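Local structure of carbohydrate kinase, FGGY (Novosphingobium aromaticivorans, 3H6E) at residues A[89-94]-A[141-146]; A[106-111]-A[192-197]; A[166-171]-A[176-181]; A[402-407]-A[416-421]. The protein probably transfers a phosphate group from ATP to a sugar or related polyol. All blocks are in the same frame, centred on the assembly; numbering follows the deposited sequence.

Contact 1: A[89-94]-A[141-146]; sequences LAFPPL and PDVMAN
The selenium of Met-144, a selenomethionine, lies beside the rim of the Phe-91 ring rather than over it. SE is 5.3 Å from the centroid of that ring, on a line 81° from the ring normal, so the selenium sits close to the ring plane. The atom it meets is CZ, at the far end of the phenyl group, with Met-144 SE and Phe-91 CZ 4.1 Å apart. This is a Met-aromatic contact of the edge type, in which the polarisable selenium faces the ring hydrogens and the two side chains run at about a right angle to each other. Met-144 gets there by folding: its chain bends at both chi2 and chi3, bringing SE back toward the ring although CB itself does not point at the loop.

One residue earlier in the helix, Val-143 touches both Ala-90 and the phenyl group. Its CG1 lies anti to the backbone N (chi1 172°) and packs on the methyl of Ala-90, Val-143 CG1 being 3.9 Å from Ala-90 CB. Val-143 CG1 also approaches the ring obliquely, 4.3 Å from Phe-91 CE1. The contact is small and wholly apolar.

It joins the loop that follows strand 88-89 to the short helix 141-145. Phe-91 also meets the ring of His-140 and packs on Leu-136 of helix 129-139, while Ala-90 and Val-143 both rest on Thr-85 of strand 81-85, so the loop packs against that strand and against two successive helices.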
loop_
_atom_site.group_PDB
_atom_site.type_symbol
_atom_site.label_atom_id
_atom_site.label_comp_id
_atom_site.label_asym_id
_atom_site.label_seq_id
_atom_site.Cartn_x
_atom_site.Cartn_y
_atom_site.Cartn_z
ATOM N N LEU A 89 18.985 -16.528 -9.314
ATOM C CA LEU A 89 19.003 -15.509 -8.272
ATOM C C LEU A 89 20.430 -15.231 -7.795
ATOM O O LEU A 89 21.095 -16.105 -7.240
ATOM C CB LEU A 89 18.125 -15.910 -7.090
ATOM C CG LEU A 89 18.096 -14.840 -5.996
ATOM C CD1 LEU A 89 17.386 -13.586 -6.504
ATOM C CD2 LEU A 89 17.449 -15.363 -4.718
ATOM N N ALA A 90 20.891 -14.006 -8.017
ATOM C CA ALA A 90 22.245 -13.621 -7.649
ATOM C C ALA A 90 22.457 -13.684 -6.137
ATOM O O ALA A 90 23.549 -14.008 -5.669
ATOM C CB ALA A 90 22.556 -12.234 -8.176
ATOM N N PHE A 91 21.405 -13.378 -5.384
ATOM C CA PHE A 91 21.457 -13.371 -3.925
ATOM C C PHE A 91 20.094 -12.970 -3.368
ATOM O O PHE A 91 19.271 -12.400 -4.086
ATOM C CB PHE A 91 22.530 -12.397 -3.428
ATOM C CG PHE A 91 22.421 -11.017 -4.021
ATOM C CD1 PHE A 91 23.411 -10.527 -4.859
ATOM C CD2 PHE A 91 21.324 -10.213 -3.747
ATOM C CE1 PHE A 91 23.310 -9.260 -5.407
ATOM C CE2 PHE A 91 21.216 -8.949 -4.292
ATOM C CZ PHE A 91 22.209 -8.473 -5.124
ATOM N N PRO A 92 19.843 -13.266 -2.085
ATOM C CA PRO A 92 18.586 -12.791 -1.496
ATOM C C PRO A 92 18.514 -11.264 -1.532
ATOM O O PRO A 92 19.503 -10.601 -1.210
ATOM C CB PRO A 92 18.670 -13.286 -0.048
ATOM C CG PRO A 92 19.626 -14.434 -0.093
ATOM C CD PRO A 92 20.635 -14.065 -1.135
ATOM N N PRO A 93 17.361 -10.714 -1.937
ATOM C CA PRO A 93 17.165 -9.262 -1.978
ATOM C C PRO A 93 17.298 -8.649 -0.595
ATOM O O PRO A 93 17.087 -9.326 0.411
ATOM C CB PRO A 93 15.728 -9.115 -2.481
ATOM C CG PRO A 93 15.449 -10.381 -3.213
ATOM C CD PRO A 93 16.187 -11.441 -2.449
ATOM N N LEU A 94 17.656 -7.373 -0.553
ATOM C CA LEU A 94 17.803 -6.661 0.705
ATOM C C LEU A 94 16.445 -6.445 1.358
ATOM O O LEU A 94 15.446 -6.233 0.673
ATOM C CB LEU A 94 18.475 -5.306 0.472
ATOM C CG LEU A 94 19.966 -5.265 0.134
ATOM C CD1 LEU A 94 20.321 -6.275 -0.946
ATOM C CD2 LEU A 94 20.377 -3.857 -0.288
ATOM N N PRO A 141 29.723 -4.608 -7.583
ATOM C CA PRO A 141 29.815 -3.818 -8.818
ATOM C C PRO A 141 29.616 -4.653 -10.077
ATOM O O PRO A 141 28.809 -4.288 -10.932
ATOM C CB PRO A 141 31.244 -3.268 -8.774
ATOM C CG PRO A 141 31.576 -3.224 -7.321
ATOM C CD PRO A 141 30.895 -4.406 -6.712
ATOM N N ASP A 142 30.341 -5.764 -10.180
ATOM C CA ASP A 142 30.294 -6.603 -11.374
ATOM C C ASP A 142 28.971 -7.348 -11.489
ATOM O O ASP A 142 28.336 -7.353 -12.546
ATOM C CB ASP A 142 31.462 -7.595 -11.376
ATOM C CG ASP A 142 32.813 -6.905 -11.273
ATOM O OD1 ASP A 142 33.814 -7.594 -10.980
ATOM O OD2 ASP A 142 32.875 -5.673 -11.481
ATOM N N VAL A 143 28.560 -7.973 -10.394
ATOM C CA VAL A 143 27.319 -8.739 -10.371
ATOM C C VAL A 143 26.098 -7.884 -10.727
ATOM O O VAL A 143 25.110 -8.397 -11.252
ATOM C CB VAL A 143 27.109 -9.432 -9.005
ATOM C CG1 VAL A 143 25.719 -10.061 -8.922
ATOM C CG2 VAL A 143 28.193 -10.479 -8.775
HETATM N N MSE A 144 26.169 -6.584 -10.448
HETATM C CA MSE A 144 25.064 -5.682 -10.772
HETATM C C MSE A 144 25.028 -5.318 -12.258
HETATM O O MSE A 144 23.955 -5.104 -12.826
HETATM C CB MSE A 144 25.117 -4.407 -9.928
HETATM C CG MSE A 144 24.862 -4.622 -8.449
HETATM SE SE MSE A 144 23.439 -5.911 -8.100
HETATM C CE MSE A 144 21.925 -4.976 -8.907
ATOM N N ALA A 145 26.200 -5.250 -12.882
ATOM C CA ALA A 145 26.289 -4.884 -14.293
ATOM C C ALA A 145 25.881 -6.033 -15.219
ATOM O O ALA A 145 25.473 -5.807 -16.357
ATOM C CB ALA A 145 27.692 -4.403 -14.626
ATOM N N ASN A 146 25.998 -7.260 -14.724
ATOM C CA ASN A 146 25.606 -8.441 -15.485
ATOM C C ASN A 146 24.187 -8.851 -15.131
ATOM O O ASN A 146 23.658 -9.837 -15.650
ATOM C CB ASN A 146 26.550 -9.606 -15.182
ATOM C CG ASN A 146 28.000 -9.284 -15.504
ATOM O OD1 ASN A 146 28.922 -9.842 -14.903
ATOM N ND2 ASN A 146 28.208 -8.377 -16.457
#

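Contact 2: A[106-111]-A[192-197]; sequences ADYRSQ and LGWAAR
Tyr-108 sets the CE1 corner of its ring against the outer edge of the Trp-194 indole, where CE1 lies near the indole plane and 4.0 Å from Trp-194 CH2. The two side chains slant across each other, and the indole comes to the tyrosine ring obliquely. With CG anti to the backbone N (chi1 176°), Tyr-108 extends from helix 102-109 far enough to touch the tryptophan. The polar ends of both residues are held by other partners: Tyr-108 OH hydrogen-bonds to Asp-176, and Trp-194 NE1 to Asp-137.

Within the second segment, Leu-192 lays CD1 on one indole face, 3.5 Å above its plane and toward the rim. The guanidinium of Arg-197 in turn has Trp-194 CD1 against one of its faces, and it pairs with Asp-137, the carboxylate that also takes the indole N-H. The side-chain end of Gln-111 meets Leu-192 from the opposite direction, but the orientation of its amide is doubtful.

Gly-193, with its positive phi of 82°, ends helix 187-191 in a Schellman motif, the helix C-terminal turn that sends the chain on toward Trp-194.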
loop_
_atom_site.group_PDB
_atom_site.type_symbol
_atom_site.label_atom_id
_atom_site.label_comp_id
_atom_site.label_asym_id
_atom_site.label_seq_id
_atom_site.Cartn_x
_atom_site.Cartn_y
_atom_site.Cartn_z
ATOM N N ALA A 106 23.922 9.734 1.330
ATOM C CA ALA A 106 24.048 11.150 0.991
ATOM C C ALA A 106 24.499 11.316 -0.454
ATOM O O ALA A 106 23.964 12.146 -1.192
ATOM C CB ALA A 106 25.019 11.839 1.935
ATOM N N ASP A 107 25.485 10.517 -0.849
ATOM C CA ASP A 107 25.947 10.495 -2.230
ATOM C C ASP A 107 24.777 10.234 -3.168
ATOM O O ASP A 107 24.626 10.902 -4.192
ATOM C CB ASP A 107 27.019 9.420 -2.430
ATOM C CG ASP A 107 28.319 9.754 -1.726
ATOM O OD1 ASP A 107 28.284 10.549 -0.761
ATOM O OD2 ASP A 107 29.374 9.223 -2.139
ATOM N N TYR A 108 23.953 9.254 -2.814
ATOM C CA TYR A 108 22.779 8.933 -3.610
ATOM C C TYR A 108 21.764 10.070 -3.567
ATOM O O TYR A 108 21.268 10.510 -4.602
ATOM C CB TYR A 108 22.133 7.633 -3.133
ATOM C CG TYR A 108 20.856 7.314 -3.872
ATOM C CD1 TYR A 108 20.881 6.988 -5.223
ATOM C CD2 TYR A 108 19.625 7.344 -3.224
ATOM C CE1 TYR A 108 19.717 6.698 -5.911
ATOM C CE2 TYR A 108 18.456 7.053 -3.902
ATOM C CZ TYR A 108 18.508 6.733 -5.247
ATOM O OH TYR A 108 17.349 6.446 -5.931
ATOM N N ARG A 109 21.472 10.546 -2.363
ATOM C CA ARG A 109 20.470 11.592 -2.169
ATOM C C ARG A 109 20.698 12.821 -3.046
ATOM O O ARG A 109 19.741 13.473 -3.464
ATOM C CB ARG A 109 20.421 12.020 -0.700
ATOM C CG ARG A 109 19.638 11.088 0.186
ATOM C CD ARG A 109 18.160 11.171 -0.104
ATOM N NE ARG A 109 17.418 10.121 0.583
ATOM C CZ ARG A 109 17.095 10.156 1.871
ATOM N NH1 ARG A 109 17.459 11.190 2.614
ATOM N NH2 ARG A 109 16.413 9.153 2.414
ATOM N N SER A 110 21.961 13.140 -3.319
ATOM C CA SER A 110 22.295 14.387 -4.010
ATOM C C SER A 110 22.276 14.244 -5.527
ATOM O O SER A 110 22.575 15.193 -6.250
ATOM C CB SER A 110 23.652 14.935 -3.538
ATOM O OG SER A 110 24.691 13.985 -3.723
ATOM N N GLN A 111 21.907 13.063 -6.004
ATOM C CA GLN A 111 21.922 12.782 -7.435
ATOM C C GLN A 111 20.551 12.299 -7.944
ATOM O O GLN A 111 20.387 11.972 -9.120
ATOM C CB GLN A 111 23.064 11.802 -7.753
ATOM C CG GLN A 111 22.868 10.913 -8.952
ATOM C CD GLN A 111 22.069 9.677 -8.615
ATOM O OE1 GLN A 111 21.485 9.576 -7.534
ATOM N NE2 GLN A 111 22.041 8.725 -9.535
ATOM N N LEU A 192 21.949 6.194 -15.248
ATOM C CA LEU A 192 22.859 5.293 -14.546
ATOM C C LEU A 192 22.968 3.927 -15.215
ATOM O O LEU A 192 23.785 3.098 -14.818
ATOM C CB LEU A 192 22.408 5.113 -13.097
ATOM C CG LEU A 192 22.459 6.336 -12.182
ATOM C CD1 LEU A 192 21.763 6.031 -10.866
ATOM C CD2 LEU A 192 23.896 6.788 -11.945
ATOM N N GLY A 193 22.138 3.686 -16.222
ATOM C CA GLY A 193 22.122 2.397 -16.886
ATOM C C GLY A 193 21.291 1.369 -16.137
ATOM O O GLY A 193 21.299 0.188 -16.478
ATOM N N TRP A 194 20.567 1.816 -15.113
ATOM C CA TRP A 194 19.708 0.918 -14.346
ATOM C C TRP A 194 18.505 0.452 -15.164
ATOM O O TRP A 194 18.134 -0.722 -15.127
ATOM C CB TRP A 194 19.239 1.578 -13.047
ATOM C CG TRP A 194 20.332 1.749 -12.023
ATOM C CD1 TRP A 194 21.601 1.250 -12.084
ATOM C CD2 TRP A 194 20.234 2.441 -10.769
ATOM N NE1 TRP A 194 22.304 1.601 -10.954
ATOM C CE2 TRP A 194 21.486 2.330 -10.131
ATOM C CE3 TRP A 194 19.210 3.146 -10.127
ATOM C CZ2 TRP A 194 21.743 2.899 -8.885
ATOM C CZ3 TRP A 194 19.466 3.709 -8.891
ATOM C CH2 TRP A 194 20.724 3.583 -8.283
ATOM N N ALA A 195 17.902 1.378 -15.903
ATOM C CA ALA A 195 16.716 1.071 -16.697
ATOM C C ALA A 195 16.979 -0.046 -17.700
ATOM O O ALA A 195 16.094 -0.846 -17.998
ATOM C CB ALA A 195 16.216 2.320 -17.412
ATOM N N ALA A 196 18.205 -0.100 -18.206
ATOM C CA ALA A 196 18.575 -1.095 -19.206
ATOM C C ALA A 196 18.711 -2.495 -18.611
ATOM O O ALA A 196 18.677 -3.491 -19.335
ATOM C CB ALA A 196 19.867 -0.685 -19.905
ATOM N N ARG A 197 18.867 -2.568 -17.292
ATOM C CA ARG A 197 19.030 -3.851 -16.613
ATOM C C ARG A 197 17.699 -4.543 -16.309
ATOM O O ARG A 197 17.671 -5.743 -16.040
ATOM C CB ARG A 197 19.802 -3.671 -15.307
ATOM C CG ARG A 197 21.179 -3.051 -15.451
ATOM C CD ARG A 197 21.793 -2.857 -14.070
ATOM N NE ARG A 197 23.066 -2.146 -14.100
ATOM C CZ ARG A 197 23.735 -1.781 -13.010
ATOM N NH1 ARG A 197 23.247 -2.056 -11.805
ATOM N NH2 ARG A 197 24.891 -1.138 -13.122
#

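Contact 3: A[166-171]-A[176-181]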
loop_
_atom_site.group_PDB
_atom_site.type_symbol
_atom_site.label_atom_id
_atom_site.label_comp_id
_atom_site.label_asym_id
_atom_site.label_seq_id
_atom_site.Cartn_x
_atom_site.Cartn_y
_atom_site.Cartn_z
ATOM N N SER A 166 9.009 -7.359 -15.695
ATOM C CA SER A 166 8.733 -6.323 -14.706
ATOM C C SER A 166 7.276 -5.892 -14.784
ATOM O O SER A 166 6.613 -6.099 -15.799
ATOM C CB SER A 166 9.653 -5.117 -14.910
ATOM O OG SER A 166 10.999 -5.452 -14.627
ATOM N N GLU A 167 6.778 -5.298 -13.706
ATOM C CA GLU A 167 5.417 -4.769 -13.691
ATOM C C GLU A 167 5.412 -3.348 -13.124
ATOM O O GLU A 167 6.192 -3.024 -12.227
ATOM C CB GLU A 167 4.482 -5.696 -12.907
ATOM C CG GLU A 167 3.005 -5.471 -13.184
ATOM C CD GLU A 167 2.444 -4.299 -12.402
ATOM O OE1 GLU A 167 2.959 -4.026 -11.297
ATOM O OE2 GLU A 167 1.490 -3.654 -12.891
ATOM N N VAL A 168 4.526 -2.507 -13.646
ATOM C CA VAL A 168 4.601 -1.069 -13.399
ATOM C C VAL A 168 4.307 -0.614 -11.958
ATOM O O VAL A 168 4.919 0.341 -11.482
ATOM C CB VAL A 168 3.717 -0.279 -14.396
ATOM C CG1 VAL A 168 2.261 -0.352 -13.998
ATOM C CG2 VAL A 168 4.171 1.166 -14.473
ATOM N N THR A 169 3.387 -1.289 -11.267
ATOM C CA THR A 169 2.947 -0.838 -9.942
ATOM C C THR A 169 4.022 -0.937 -8.862
ATOM O O THR A 169 4.030 -0.140 -7.927
ATOM C CB THR A 169 1.672 -1.570 -9.456
ATOM O OG1 THR A 169 1.962 -2.953 -9.211
ATOM C CG2 THR A 169 0.561 -1.452 -10.485
ATOM N N SER A 170 4.907 -1.921 -8.973
ATOM C CA SER A 170 6.024 -2.021 -8.044
ATOM C C SER A 170 7.024 -0.903 -8.317
ATOM O O SER A 170 7.616 -0.355 -7.392
ATOM C CB SER A 170 6.711 -3.383 -8.145
ATOM O OG SER A 170 5.949 -4.401 -7.521
ATOM N N LEU A 171 7.201 -0.566 -9.592
ATOM C CA LEU A 171 8.116 0.501 -9.990
ATOM C C LEU A 171 7.591 1.863 -9.555
ATOM O O LEU A 171 8.364 2.783 -9.295
ATOM C CB LEU A 171 8.332 0.500 -11.507
ATOM C CG LEU A 171 8.889 -0.772 -12.146
ATOM C CD1 LEU A 171 8.779 -0.704 -13.665
ATOM C CD2 LEU A 171 10.333 -1.026 -11.714
ATOM N N ASP A 176 12.094 5.821 -7.139
ATOM C CA ASP A 176 13.034 6.715 -7.820
ATOM C C ASP A 176 13.332 6.255 -9.248
ATOM O O ASP A 176 14.028 6.945 -9.992
ATOM C CB ASP A 176 14.345 6.848 -7.036
ATOM C CG ASP A 176 14.148 7.476 -5.677
ATOM O OD1 ASP A 176 13.078 8.073 -5.447
ATOM O OD2 ASP A 176 15.063 7.377 -4.835
ATOM N N LEU A 177 12.800 5.095 -9.628
ATOM C CA LEU A 177 13.066 4.526 -10.949
ATOM C C LEU A 177 11.973 4.848 -11.962
ATOM O O LEU A 177 12.068 4.452 -13.122
ATOM C CB LEU A 177 13.218 3.003 -10.862
ATOM C CG LEU A 177 14.031 2.392 -9.719
ATOM C CD1 LEU A 177 14.399 0.966 -10.069
ATOM C CD2 LEU A 177 15.284 3.205 -9.430
ATOM N N TRP A 178 10.937 5.561 -11.535
ATOM C CA TRP A 178 9.774 5.746 -12.393
ATOM C C TRP A 178 9.336 7.192 -12.613
ATOM O O TRP A 178 9.388 8.023 -11.708
ATOM C CB TRP A 178 8.590 4.911 -11.890
ATOM C CG TRP A 178 7.601 4.626 -12.971
ATOM C CD1 TRP A 178 6.297 5.017 -13.018
ATOM C CD2 TRP A 178 7.849 3.907 -14.185
ATOM N NE1 TRP A 178 5.714 4.576 -14.179
ATOM C CE2 TRP A 178 6.646 3.897 -14.916
ATOM C CE3 TRP A 178 8.973 3.274 -14.724
ATOM C CZ2 TRP A 178 6.532 3.272 -16.157
ATOM C CZ3 TRP A 178 8.860 2.656 -15.954
ATOM C CH2 TRP A 178 7.647 2.657 -16.658
ATOM N N ASP A 179 8.901 7.467 -13.838
ATOM C CA ASP A 179 8.315 8.748 -14.194
ATOM C C ASP A 179 6.825 8.528 -14.413
ATOM O O ASP A 179 6.402 8.126 -15.500
ATOM C CB ASP A 179 8.971 9.289 -15.465
ATOM C CG ASP A 179 8.524 10.700 -15.805
ATOM O OD1 ASP A 179 7.416 11.106 -15.393
ATOM O OD2 ASP A 179 9.286 11.404 -16.499
ATOM N N PRO A 180 6.020 8.780 -13.370
ATOM C CA PRO A 180 4.584 8.483 -13.391
ATOM C C PRO A 180 3.863 9.161 -14.548
ATOM O O PRO A 180 3.233 8.479 -15.352
ATOM C CB PRO A 180 4.093 9.041 -12.054
ATOM C CG PRO A 180 5.293 9.018 -11.177
ATOM C CD PRO A 180 6.449 9.338 -12.078
ATOM N N GLN A 181 3.953 10.482 -14.628
ATOM C CA GLN A 181 3.306 11.215 -15.713
ATOM C C GLN A 181 3.737 10.696 -17.083
ATOM O O GLN A 181 2.900 10.458 -17.957
ATOM C CB GLN A 181 3.596 12.714 -15.611
ATOM C CG GLN A 181 2.830 13.413 -14.506
ATOM C CD GLN A 181 1.327 13.333 -14.692
ATOM O OE1 GLN A 181 0.566 13.465 -13.734
ATOM N NE2 GLN A 181 0.890 13.114 -15.928
#
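Trp-178 carries CG anti to its own N (chi1 -157°), which swings the indole across to the short helix 168-171. Val-168, with chi1 78°, turns CG2 to the same indole and leaves CG1 in the more hindered place between N and C. Its CG2 meets the junction of the two rings and the benzo part, with Val-168 CG2 3.6 Å from Trp-178 CZ2, and the side chains run at about a right angle. Leu-171 serves the other end: Leu-171 CB lies over one indole face, 4.0 Å above the ring plane and offset toward the rim, while CD1 is 4.1 Å from Trp-178 CZ3. The backbone comes close as well, since Leu-171 O is 3.4 Å from Trp-178 CB, and that carbonyl accepts a hydrogen bond from Ser-175 OG.

The helix that offers these residues is N-capped by Glu-167. Thr-169 N donates to Glu-167 OE1 (2.8 Å), approaching from above the carboxylate plane, 45° out of it. Thr-169 OG1 is modelled as a second donor to OE1, at a distance too short to be relied on. Trp-178 begins a two-stranded antiparallel pairing of strands 178-179 and 184-185. Beyond the two segments the indole packs on Ile-201 of strand 201-202 and, with Val-168, on Val-286 of strand 282-286, an outer strand of the seven-stranded sheet.

Contact 4: A[402-407]-A[416-421]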
loop_
_atom_site.group_PDB
_atom_site.type_symbol
_atom_site.label_atom_id
_atom_site.label_comp_id
_atom_site.label_asym_id
_atom_site.label_seq_id
_atom_site.Cartn_x
_atom_site.Cartn_y
_atom_site.Cartn_z
ATOM N N VAL A 402 -16.904 7.231 14.964
ATOM C CA VAL A 402 -16.692 8.666 15.092
ATOM C C VAL A 402 -15.843 9.188 13.938
ATOM O O VAL A 402 -16.090 10.278 13.420
ATOM C CB VAL A 402 -16.023 9.027 16.428
ATOM C CG1 VAL A 402 -15.904 10.533 16.565
ATOM C CG2 VAL A 402 -16.816 8.434 17.597
ATOM N N PHE A 403 -14.850 8.403 13.532
ATOM C CA PHE A 403 -13.967 8.798 12.439
ATOM C C PHE A 403 -14.695 8.868 11.099
ATOM O O PHE A 403 -14.748 9.926 10.471
ATOM C CB PHE A 403 -12.767 7.850 12.331
ATOM C CG PHE A 403 -11.938 8.065 11.099
ATOM C CD1 PHE A 403 -11.189 9.220 10.943
ATOM C CD2 PHE A 403 -11.908 7.114 10.089
ATOM C CE1 PHE A 403 -10.427 9.423 9.803
ATOM C CE2 PHE A 403 -11.146 7.311 8.948
ATOM C CZ PHE A 403 -10.406 8.468 8.807
ATOM N N VAL A 404 -15.265 7.754 10.675
ATOM C CA VAL A 404 -15.923 7.639 9.379
ATOM C C VAL A 404 -17.075 8.631 9.256
ATOM O O VAL A 404 -17.207 9.302 8.210
ATOM C CB VAL A 404 -16.458 6.215 9.142
ATOM C CG1 VAL A 404 -17.245 6.151 7.842
ATOM C CG2 VAL A 404 -15.314 5.211 9.131
ATOM N N ARG A 405 -17.931 8.717 10.256
ATOM C CA ARG A 405 -19.086 9.614 10.211
ATOM C C ARG A 405 -18.681 11.089 10.230
ATOM O O ARG A 405 -19.344 11.929 9.624
ATOM C CB ARG A 405 -20.065 9.305 11.346
ATOM C CG ARG A 405 -20.675 7.915 11.261
ATOM C CD ARG A 405 -21.778 7.719 12.284
ATOM N NE ARG A 405 -22.990 8.441 11.916
ATOM C CZ ARG A 405 -24.112 8.424 12.628
ATOM N NH1 ARG A 405 -24.174 7.721 13.752
ATOM N NH2 ARG A 405 -25.172 9.109 12.218
ATOM N N ALA A 406 -17.594 11.402 10.926
ATOM C CA ALA A 406 -17.059 12.755 10.910
ATOM C C ALA A 406 -16.583 13.075 9.501
ATOM O O ALA A 406 -16.698 14.206 9.032
ATOM C CB ALA A 406 -15.919 12.893 11.905
ATOM N N LEU A 407 -16.049 12.063 8.827
ATOM C CA LEU A 407 -15.586 12.227 7.458
ATOM C C LEU A 407 -16.769 12.504 6.535
ATOM O O LEU A 407 -16.722 13.402 5.697
ATOM C CB LEU A 407 -14.829 10.980 6.997
ATOM C CG LEU A 407 -13.929 11.197 5.783
ATOM C CD1 LEU A 407 -12.940 12.324 6.061
ATOM C CD2 LEU A 407 -13.212 9.912 5.393
ATOM N N VAL A 416 -18.976 8.735 1.277
ATOM C CA VAL A 416 -18.018 7.947 2.049
ATOM C C VAL A 416 -18.553 6.536 2.279
ATOM O O VAL A 416 -19.717 6.354 2.630
ATOM C CB VAL A 416 -17.722 8.610 3.406
ATOM C CG1 VAL A 416 -16.771 7.753 4.229
ATOM C CG2 VAL A 416 -17.153 10.008 3.197
ATOM N N TYR A 417 -17.706 5.536 2.081
ATOM C CA TYR A 417 -18.135 4.145 2.182
ATOM C C TYR A 417 -17.326 3.329 3.191
ATOM O O TYR A 417 -16.205 3.689 3.551
ATOM C CB TYR A 417 -18.046 3.463 0.815
ATOM C CG TYR A 417 -19.040 3.962 -0.207
ATOM C CD1 TYR A 417 -20.399 3.694 -0.069
ATOM C CD2 TYR A 417 -18.621 4.679 -1.324
ATOM C CE1 TYR A 417 -21.315 4.139 -1.004
ATOM C CE2 TYR A 417 -19.528 5.128 -2.267
ATOM C CZ TYR A 417 -20.877 4.854 -2.102
ATOM O OH TYR A 417 -21.794 5.293 -3.032
ATOM N N THR A 418 -17.917 2.226 3.638
ATOM C CA THR A 418 -17.204 1.189 4.377
ATOM C C THR A 418 -17.725 -0.154 3.891
ATOM O O THR A 418 -18.873 -0.255 3.467
ATOM C CB THR A 418 -17.406 1.299 5.902
ATOM O OG1 THR A 418 -18.807 1.356 6.198
ATOM C CG2 THR A 418 -16.721 2.543 6.450
ATOM N N ALA A 419 -16.878 -1.177 3.939
ATOM C CA ALA A 419 -17.234 -2.492 3.417
ATOM C C ALA A 419 -18.202 -3.243 4.334
ATOM O O ALA A 419 -18.234 -3.014 5.541
ATOM C CB ALA A 419 -15.988 -3.321 3.159
ATOM N N ASN A 420 -18.980 -4.142 3.738
ATOM C CA ASN A 420 -20.025 -4.874 4.442
ATOM C C ASN A 420 -19.477 -6.102 5.154
ATOM O O ASN A 420 -19.779 -6.347 6.321
ATOM C CB ASN A 420 -21.090 -5.323 3.444
ATOM C CG ASN A 420 -22.486 -5.181 3.986
ATOM O OD1 ASN A 420 -22.698 -4.540 5.012
ATOM N ND2 ASN A 420 -23.454 -5.767 3.291
ATOM N N ALA A 421 -18.681 -6.879 4.427
ATOM C CA ALA A 421 -18.080 -8.086 4.971
ATOM C C ALA A 421 -16.568 -8.045 4.823
ATOM O O ALA A 421 -16.032 -7.286 4.014
ATOM C CB ALA A 421 -18.643 -9.308 4.274
#
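Helix 402-407 runs roughly antiparallel to strand 416-419, their directions differing by 149°, and the axes of the two short segments approach to 8.9 Å. That is the spacing of a helix lying on the face of a sheet. The backbones are closest where the chain turns back, with the CA atoms of Leu-407 and Val-416 7.3 Å apart.

Val-404 is the central side chain on the helix. Its CG1 lies anti to the backbone N (chi1 175°) and meets two strand residues, two positions apart, that point to the same face of the sheet: Val-404 CG1 is 4.0 Å from Val-416 CG1 and 3.9 Å from Thr-418 CG2. Against the threonine the approach is tip to tip, and both valine methyls take part, as Val-404 CG2 is also 4.0 Å from Thr-418 CG2. Thr-418 thus presents its methyl to the helix. One helical turn on, Leu-407 brings its CG to the second methyl of Val-416, with Leu-407 CG 4.3 Å from Val-416 CG2. Ile-446, just after strand 443-445, also touches both Val-404 and Thr-418.

On its other side the helix rests on helix 363-384 through Val-402 and Ala-406. The contact packs the helix of a beta-alpha-beta crossover on its second strand, helix 401-410 connecting the adjacent parallel strands 390-394 and 415-419, within the C-terminal actin-like ATPase half expected of FGGY kinases.

Overall arrangement
Contacts 1, 2 and 3 cluster in the N-terminal part of the fold, with centres about 15 to 20 Å apart, whereas contact 4 lies across the chain's centre, its centre about 31 to 46 Å from theirs. Contacts 1 and 2 cross along the chain and meet where helix 141-145 abuts Arg-197; both lean on helix 129-139. Contact 3 falls within the stretch spanned by contact 2 and touches it where Tyr-108 meets Asp-176 and Leu-177 meets Trp-194. Contact 4 follows last, on the seven-stranded sheet that strand 282-286 borders, the strand touched by contact 3. Contacts 1 to 3 thus belong to one half of a two-domain FGGY kinase and contact 4 to the other, the active site probably lying between.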